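Local coordinates for lysine-sensitive aspartokinase 3 (Escherichia coli, PDB 2J0X) that catalyses the ATP-dependent phosphorylation of L-aspartate to 4-phospho-L-aspartate, the first step towards lysine, and is inhibited allosterically by lysine, at the interface of chains A and B. Residues are numbered along the deposited sequence; one frame, centred on the assembly and turned at random. Chains: chain A/B, Lysine-sensitive aspartokinase 3.

The interface of chains A and B. Residues chain A 344-346, 348; chain B 250, 422-423, 426.
The turn between strands 338-344 and 348-354 of the regulatory ACT region, a segment that helps form the allosteric lysine site, brings A:Ser345 and A:Glu346 against the carboxylate of B:Glu250 and so illustrates how an effector-binding loop can be tied to the partner subunit. As modelled, the hydroxyl of A:Ser345 faces both carboxylate oxygens: OG lies 2.6 Å from B:Glu250 OE1 and 2.6 Å from B:Glu250 OE2, meeting each on its syn lone pair, though an even sharing of its one proton is doubtful at this resolution. B:Glu250 OE1 also accepts from the backbone N of A:Glu346 at 2.9 Å, again on the syn side but 21° out of the carboxylate plane. Hydroxyl and amide together should restrain rotation of the carboxylate. B:Glu250 reaches them through a chain bent at chi2 (-73°), while the CB of A:Glu346 lies against the backbone of B:Glu250, 4.0 Å from B:Glu250 CA. The acid of A:Glu346 turns elsewhere, its OE1 staying 5.7 Å from B:Glu250 OE1. An alanine in place of B:Glu250 would take away the shared acceptor and is likely to leave the A:Ser345 hydroxyl and the A:Glu346 amide without their mate across the interface, freeing the turn to shift. Beside the serine's CB, the small side chains of B:Ala422 and B:Ser423 permit close approach: A:Ser345 CB rests 3.8 Å from B:Ser423 CB and 3.9 Å from the methyl CB of B:Ala422. The amide end of B:Asn426 borders the same serine with loose contact. In the fold, B:Glu250 lies in the short loop between helices 245-249 and 252-257, and B:Ala422 and B:Ser423 precede strand 426-432, so the turn of one subunit bridges two separate segments of the other within the two-fold dimer.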
ATOM      1  N   THR A 344       0.009  -5.864  -6.027  1.00 39.31           N
ATOM      2  CA  THR A 344      -0.514  -4.920  -6.995  1.00 33.29           C
ATOM      3  C   THR A 344      -0.408  -5.369  -8.440  1.00 34.98           C
ATOM      4  O   THR A 344       0.413  -6.213  -8.794  1.00 40.31           O
ATOM      5  CB  THR A 344       0.211  -3.562  -6.873  1.00 34.35           C
ATOM      6  OG1 THR A 344       1.616  -3.747  -7.112  1.00 20.34           O
ATOM      7  CG2 THR A 344      -0.011  -2.957  -5.485  1.00 14.54           C
ATOM      8  N   SER A 345      -1.270  -4.786  -9.264  1.00 27.20           N
ATOM      9  CA  SER A 345      -1.285  -5.034 -10.692  1.00 27.52           C
ATOM     10  C   SER A 345      -1.226  -3.615 -11.229  1.00 26.36           C
ATOM     11  O   SER A 345      -1.057  -2.676 -10.461  1.00 17.04           O
ATOM     12  CB  SER A 345      -2.583  -5.727 -11.133  1.00 24.52           C
ATOM     13  OG  SER A 345      -3.502  -4.817 -11.696  1.00 31.70           O
ATOM     14  N   GLU A 346      -1.367  -3.442 -12.532  1.00 28.48           N
ATOM     15  CA  GLU A 346      -1.302  -2.106 -13.082  1.00 32.78           C
ATOM     16  C   GLU A 346      -2.421  -1.201 -12.581  1.00 32.50           C
ATOM     17  O   GLU A 346      -2.156  -0.100 -12.086  1.00 34.87           O
ATOM     18  CB  GLU A 346      -1.320  -2.164 -14.616  1.00 41.15           C
ATOM     19  CG  GLU A 346      -0.012  -2.624 -15.228  1.00 48.89           C
ATOM     20  CD  GLU A 346       1.165  -1.762 -14.804  1.00 66.22           C
ATOM     21  OE1 GLU A 346       1.496  -1.743 -13.596  1.00 75.29           O
ATOM     22  OE2 GLU A 346       1.759  -1.099 -15.680  1.00 77.97           O
ATOM     23  N   SER A 348      -4.986  -2.206 -10.292  1.00 39.90           N
ATOM     24  CA  SER A 348      -5.698  -2.838  -9.195  1.00 31.05           C
ATOM     25  C   SER A 348      -4.747  -3.224  -8.075  1.00 26.43           C
ATOM     26  O   SER A 348      -3.596  -3.574  -8.326  1.00 30.18           O
ATOM     27  CB  SER A 348      -6.413  -4.083  -9.724  1.00 30.40           C
ATOM     28  OG  SER A 348      -7.162  -4.725  -8.718  1.00 42.30           O
TER
ATOM     29  N   GLU B 250      -4.329  -3.573 -18.195  1.00 39.64           N
ATOM     30  CA  GLU B 250      -3.227  -4.159 -17.446  1.00 41.75           C
ATOM     31  C   GLU B 250      -1.921  -4.238 -18.241  1.00 37.68           C
ATOM     32  O   GLU B 250      -0.950  -4.834 -17.778  1.00 44.31           O
ATOM     33  CB  GLU B 250      -3.600  -5.557 -16.941  1.00 36.73           C
ATOM     34  CG  GLU B 250      -4.707  -5.592 -15.887  1.00 40.85           C
ATOM     35  CD  GLU B 250      -4.270  -5.097 -14.512  1.00 38.04           C
ATOM     36  OE1 GLU B 250      -3.051  -5.066 -14.230  1.00 12.93           O
ATOM     37  OE2 GLU B 250      -5.165  -4.762 -13.701  1.00 44.73           O
ATOM     38  N   ALA B 422      -3.802  -9.769  -7.513  1.00 32.43           N
ATOM     39  CA  ALA B 422      -4.596  -8.565  -7.651  1.00 30.82           C
ATOM     40  C   ALA B 422      -5.506  -8.683  -8.867  1.00 34.42           C
ATOM     41  O   ALA B 422      -6.691  -8.368  -8.791  1.00 39.22           O
ATOM     42  CB  ALA B 422      -3.688  -7.353  -7.788  1.00 22.97           C
ATOM     43  N   SER B 423      -4.952  -9.158  -9.978  1.00 30.99           N
ATOM     44  CA  SER B 423      -5.706  -9.284 -11.222  1.00 29.17           C
ATOM     45  C   SER B 423      -5.659 -10.646 -11.895  1.00 35.26           C
ATOM     46  O   SER B 423      -4.637 -11.334 -11.867  1.00 31.36           O
ATOM     47  CB  SER B 423      -5.222  -8.248 -12.234  1.00 29.43           C
ATOM     48  OG  SER B 423      -5.775  -8.506 -13.515  1.00 40.48           O
ATOM     49  N   ASN B 426      -3.368 -10.103 -15.105  1.00 30.49           N
ATOM     50  CA  ASN B 426      -1.965  -9.761 -15.026  1.00 29.90           C
ATOM     51  C   ASN B 426      -1.170 -10.590 -14.035  1.00 33.21           C
ATOM     52  O   ASN B 426      -1.673 -10.989 -12.984  1.00 44.07           O
ATOM     53  CB  ASN B 426      -1.819  -8.291 -14.651  1.00 31.02           C
ATOM     54  CG  ASN B 426      -0.372  -7.859 -14.550  1.00 37.60           C
ATOM     55  OD1 ASN B 426       0.239  -7.493 -15.546  1.00 56.95           O
ATOM     56  ND2 ASN B 426       0.188  -7.915 -13.343  1.00 30.89           N
TER